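Local coordinates for ferritin like protein (Caulobacter vibrioides, PDB 3HL1) that is of unknown function but has a ferritin-like helical fold and is probably a metal-binding protein, at residues A[6-9]-A[10-14]; A[57-60]-A[61-65]. All coordinates share one frame; numbering follows the deposited sequence.

Contact 1: residues A[6-9]-A[10-14]; sequences WTLP and RLYQH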
loop_
_atom_site.group_PDB
_atom_site.type_symbol
_atom_site.label_atom_id
_atom_site.label_comp_id
_atom_site.label_asym_id
_atom_site.label_seq_id
_atom_site.Cartn_x
_atom_site.Cartn_y
_atom_site.Cartn_z
ATOM N N TRP A 6 -8.089 -23.864 3.811
ATOM C CA TRP A 6 -6.847 -23.096 3.813
ATOM C C TRP A 6 -5.826 -23.770 4.682
ATOM O O TRP A 6 -6.155 -24.218 5.764
ATOM C CB TRP A 6 -7.091 -21.677 4.370
ATOM C CG TRP A 6 -7.605 -20.763 3.328
ATOM C CD1 TRP A 6 -8.767 -20.924 2.618
ATOM C CD2 TRP A 6 -6.974 -19.573 2.813
ATOM N NE1 TRP A 6 -8.906 -19.908 1.703
ATOM C CE2 TRP A 6 -7.842 -19.045 1.815
ATOM C CE3 TRP A 6 -5.774 -18.894 3.108
ATOM C CZ2 TRP A 6 -7.540 -17.892 1.089
ATOM C CZ3 TRP A 6 -5.474 -17.756 2.412
ATOM C CH2 TRP A 6 -6.362 -17.242 1.409
ATOM N N THR A 7 -4.588 -23.800 4.228
ATOM C CA THR A 7 -3.471 -24.226 5.038
ATOM C C THR A 7 -2.772 -22.997 5.659
ATOM O O THR A 7 -2.849 -21.890 5.140
ATOM C CB THR A 7 -2.447 -25.090 4.243
ATOM O OG1 THR A 7 -1.723 -24.307 3.302
ATOM C CG2 THR A 7 -3.119 -26.276 3.525
ATOM N N LEU A 8 -2.116 -23.220 6.782
ATOM C CA LEU A 8 -1.380 -22.175 7.470
ATOM C C LEU A 8 -0.279 -21.539 6.596
ATOM O O LEU A 8 -0.185 -20.317 6.530
ATOM C CB LEU A 8 -0.863 -22.646 8.843
ATOM C CG LEU A 8 -0.369 -21.506 9.773
ATOM C CD1 LEU A 8 -1.472 -20.435 10.051
ATOM C CD2 LEU A 8 0.239 -22.050 11.068
ATOM N N PRO A 9 0.526 -22.341 5.884
ATOM C CA PRO A 9 1.502 -21.702 4.988
ATOM C C PRO A 9 0.902 -20.775 3.919
ATOM O O PRO A 9 1.472 -19.701 3.617
ATOM C CB PRO A 9 2.287 -22.886 4.400
ATOM C CG PRO A 9 2.070 -24.031 5.360
ATOM C CD PRO A 9 0.687 -23.815 5.943
ATOM N N ARG A 10 -0.221 -21.151 3.356
ATOM C CA ARG A 10 -0.879 -20.342 2.357
ATOM C C ARG A 10 -1.478 -19.087 2.947
ATOM O O ARG A 10 -1.489 -18.049 2.299
ATOM C CB ARG A 10 -1.926 -21.183 1.608
ATOM C CG ARG A 10 -1.316 -22.317 0.761
ATOM C CD ARG A 10 -1.070 -21.946 -0.688
ATOM N NE ARG A 10 -0.415 -22.998 -1.496
ATOM C CZ ARG A 10 -0.962 -24.167 -1.893
ATOM N NH1 ARG A 10 -2.207 -24.512 -1.569
ATOM N NH2 ARG A 10 -0.247 -25.026 -2.630
ATOM N N LEU A 11 -1.975 -19.177 4.174
ATOM C CA LEU A 11 -2.493 -17.982 4.880
ATOM C C LEU A 11 -1.330 -17.042 5.063
ATOM O O LEU A 11 -1.420 -15.857 4.689
ATOM C CB LEU A 11 -3.148 -18.354 6.220
ATOM C CG LEU A 11 -3.615 -17.119 7.019
ATOM C CD1 LEU A 11 -4.659 -16.387 6.189
ATOM C CD2 LEU A 11 -4.152 -17.525 8.360
ATOM N N TYR A 12 -0.195 -17.561 5.525
ATOM C CA TYR A 12 1.031 -16.749 5.687
ATOM C C TYR A 12 1.495 -16.080 4.374
ATOM O O TYR A 12 1.854 -14.874 4.338
ATOM C CB TYR A 12 2.144 -17.628 6.302
ATOM C CG TYR A 12 1.986 -17.964 7.789
ATOM C CD1 TYR A 12 0.870 -17.559 8.550
ATOM C CD2 TYR A 12 2.952 -18.706 8.425
ATOM C CE1 TYR A 12 0.765 -17.870 9.920
ATOM C CE2 TYR A 12 2.870 -18.991 9.734
ATOM C CZ TYR A 12 1.801 -18.592 10.498
ATOM O OH TYR A 12 1.811 -18.954 11.827
ATOM N N GLN A 13 1.467 -16.857 3.283
ATOM C CA GLN A 13 1.784 -16.316 1.975
ATOM C C GLN A 13 0.844 -15.172 1.587
ATOM O O GLN A 13 1.274 -14.163 1.039
ATOM C CB GLN A 13 1.697 -17.414 0.930
ATOM C CG GLN A 13 2.893 -18.266 0.906
ATOM C CD GLN A 13 2.902 -19.246 -0.273
ATOM O OE1 GLN A 13 2.333 -20.321 -0.216
ATOM N NE2 GLN A 13 3.583 -18.868 -1.305
ATOM N N HIS A 14 -0.434 -15.307 1.935
ATOM C CA HIS A 14 -1.397 -14.234 1.655
ATOM C C HIS A 14 -1.193 -12.994 2.542
ATOM O O HIS A 14 -1.435 -11.890 2.094
ATOM C CB HIS A 14 -2.822 -14.720 1.706
ATOM C CG HIS A 14 -3.246 -15.501 0.493
ATOM N ND1 HIS A 14 -2.867 -16.807 0.282
ATOM C CD2 HIS A 14 -3.967 -15.146 -0.599
ATOM C CE1 HIS A 14 -3.363 -17.236 -0.873
ATOM N NE2 HIS A 14 -4.014 -16.239 -1.441
#

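Contact 2: residues A[57-60]-A[61-65]; sequences HAQL and VSNIA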
loop_
_atom_site.group_PDB
_atom_site.type_symbol
_atom_site.label_atom_id
_atom_site.label_comp_id
_atom_site.label_asym_id
_atom_site.label_seq_id
_atom_site.Cartn_x
_atom_site.Cartn_y
_atom_site.Cartn_z
ATOM N N HIS A 57 -2.382 0.769 6.921
ATOM C CA HIS A 57 -2.785 -0.540 6.435
ATOM C C HIS A 57 -1.662 -1.531 6.598
ATOM O O HIS A 57 -1.914 -2.670 7.016
ATOM C CB HIS A 57 -3.277 -0.545 4.983
ATOM C CG HIS A 57 -4.476 0.307 4.741
ATOM N ND1 HIS A 57 -4.945 0.580 3.471
ATOM C CD2 HIS A 57 -5.251 1.008 5.596
ATOM C CE1 HIS A 57 -5.975 1.404 3.569
ATOM N NE2 HIS A 57 -6.179 1.684 4.842
ATOM N N ALA A 58 -0.443 -1.123 6.243
ATOM C CA ALA A 58 0.731 -1.990 6.395
ATOM C C ALA A 58 0.878 -2.466 7.838
ATOM O O ALA A 58 1.067 -3.665 8.091
ATOM C CB ALA A 58 2.029 -1.291 5.880
ATOM N N GLN A 59 0.813 -1.531 8.781
ATOM C CA GLN A 59 0.855 -1.848 10.202
ATOM C C GLN A 59 -0.233 -2.843 10.643
ATOM O O GLN A 59 0.038 -3.764 11.415
ATOM C CB GLN A 59 0.743 -0.558 11.034
ATOM C CG GLN A 59 0.499 -0.829 12.522
ATOM C CD GLN A 59 0.479 0.422 13.347
ATOM O OE1 GLN A 59 1.506 1.094 13.477
ATOM N NE2 GLN A 59 -0.694 0.750 13.916
ATOM N N LEU A 60 -1.450 -2.645 10.153
ATOM C CA LEU A 60 -2.595 -3.491 10.518
ATOM C C LEU A 60 -2.421 -4.875 9.999
ATOM O O LEU A 60 -2.746 -5.857 10.711
ATOM C CB LEU A 60 -3.914 -2.873 10.014
ATOM C CG LEU A 60 -4.279 -1.488 10.631
ATOM C CD1 LEU A 60 -5.677 -1.062 10.161
ATOM C CD2 LEU A 60 -4.202 -1.527 12.121
ATOM N N VAL A 61 -1.938 -4.993 8.766
ATOM C CA VAL A 61 -1.650 -6.289 8.211
ATOM C C VAL A 61 -0.571 -6.986 9.047
ATOM O O VAL A 61 -0.726 -8.130 9.385
ATOM C CB VAL A 61 -1.280 -6.273 6.701
ATOM C CG1 VAL A 61 -0.800 -7.673 6.269
ATOM C CG2 VAL A 61 -2.487 -5.863 5.841
ATOM N N SER A 62 0.505 -6.282 9.399
ATOM C CA SER A 62 1.529 -6.864 10.263
ATOM C C SER A 62 0.911 -7.374 11.586
ATOM O O SER A 62 1.234 -8.450 12.090
ATOM C CB SER A 62 2.627 -5.838 10.588
ATOM O OG SER A 62 3.615 -6.430 11.439
ATOM N N ASN A 63 0.035 -6.577 12.171
ATOM C CA ASN A 63 -0.624 -6.947 13.427
ATOM C C ASN A 63 -1.502 -8.184 13.291
ATOM O O ASN A 63 -1.430 -9.089 14.125
ATOM C CB ASN A 63 -1.467 -5.754 14.005
ATOM C CG ASN A 63 -0.605 -4.677 14.594
ATOM O OD1 ASN A 63 0.619 -4.859 14.780
ATOM N ND2 ASN A 63 -1.246 -3.511 14.944
ATOM N N ILE A 64 -2.251 -8.270 12.212
ATOM C CA ILE A 64 -3.075 -9.449 11.957
ATOM C C ILE A 64 -2.168 -10.677 11.742
ATOM O O ILE A 64 -2.379 -11.730 12.317
ATOM C CB ILE A 64 -3.977 -9.265 10.701
ATOM C CG1 ILE A 64 -4.992 -8.120 10.905
ATOM C CG2 ILE A 64 -4.732 -10.602 10.380
ATOM C CD1 ILE A 64 -5.664 -7.704 9.610
ATOM N N ALA A 65 -1.189 -10.547 10.851
ATOM C CA ALA A 65 -0.275 -11.649 10.529
ATOM C C ALA A 65 0.420 -12.115 11.805
ATOM O O ALA A 65 0.546 -13.317 12.048
ATOM C CB ALA A 65 0.754 -11.216 9.463
#

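Contact 1: residues A[6-9]-A[10-14]
Trp-6 reaches forward over the first turn of helix 8-35 to meet His-14, in a local contact at the N-terminal cap of the helix that opens the fold. The indole directs the edge of its six-membered ring at one imidazole face, an edge-to-face pair with planes at 57° and centroids 4.6 Å apart. Trp-6 CH2 stands over the centre of the imidazole and Trp-6 CZ3 lies 3.5 Å from His-14 ND1, while the benzo edge of the same indole also borders Leu-11 CA. Rotation of the imidazole is fixed by its own helix: His-14 ND1 donates in the ring plane to Arg-10 O at 2.7 Å. That carbonyl also takes the backbone N-H of His-14, the two donors arriving from opposite faces of its plane. His-14 NE2 is bound by Val-138 O and Trp-6 NE1 by Leu-134 O, so both rings are held at their far ends as well.

Thr-7 is the N-cap residue. With chi1 at 71°, Thr-7 OG1 sits between the backbone N and the carbonyl carbon and reaches forward to the first turn, where it accepts a weak, long bond from Arg-10 N (3.5 Å). Thr-7 O then receives Leu-11 N at 3.0 Å, and the i to i+4 backbone bonds continue with Tyr-12 N to Leu-8 O. Asp-136 lends a second tie to this end, pairing with the Arg-10 guanidinium and accepting from Thr-7 N.

On another side of the turn Leu-8 lies across the phenol of Tyr-12. Leu-8 CG sits over one face, 4.0 Å from the centroid of the Tyr-12 ring in a CH-pi contact, and Leu-8 CD1 approaches Tyr-12 CE1 to 3.4 Å. Tyr-12 OH is bound by Tyr-68 O.

Contact 2: residues A[57-60]-A[61-65]
Gln-59 and Asn-63, one turn apart on helix 42-67, run side by side with their amide planes 27° apart. They touch only lightly, Gln-59 CG lying 4.0 Å from Asn-63 ND2, and each amide has polar partners elsewhere: Gln-59 OE1 accepts from Glu-171 N, and Asn-63 ND2 donates to Leu-182 O and Met-169 O. This is the looser part of the contact, although it too is buried, with loop backbone meeting the polar ends.

The tight part is the helical backbone and the carbons pressed on it. Four successive i to i+4 bonds, from Val-61 N to His-57 O (2.9 Å) through Ile-64 N to Leu-60 O (2.9 Å), bind the two turns. Ile-64 keeps CG1 anti to its carbonyl carbon (chi1 -64°), which lays Ile-64 CG1 3.2 Å from Leu-60 O; Val-61 CG2 similarly comes to 3.5 Å from His-57 O. Farther out, Val-61 packs on Ile-19 and Tyr-148, and Ile-64 on Phe-15 and Val-199.

His-57 turns its ring away from the following residues; its ND1 is hydrogen-bonded to Glu-22 OE1 and its NE2 to Gln-205 OE1. An unidentified ligand, probably from the crystallisation liquor, lies about 3 Å from the side chain. A histidine meeting a glutamate of helix 8-35 in the bundle interior is consistent with the metal-site region of ferritin-like proteins, though a metal-ligand role for His-57 is only inferred.

How the contacts relate
From the N terminus the chain enters helix 8-35 at contact 1, then passes into helix 42-67, which carries contact 2 in its second half. The two are in series and neither nests in nor crosses the other; contact 1 spans the N-cap and first turns, contact 2 consecutive turns inside its helix, and neither closes a long loop. Their centres lie 15 Å apart and their nearest atoms about 5 Å, without touching. Just beyond contact 1, helix 8-35 packs against the contact 2 part of helix 42-67, while helix 144-157 meets both. Contact 1 lies nearer the periphery and also touches neighbouring loops; contact 2 lies deeper, also meeting helix 188-207.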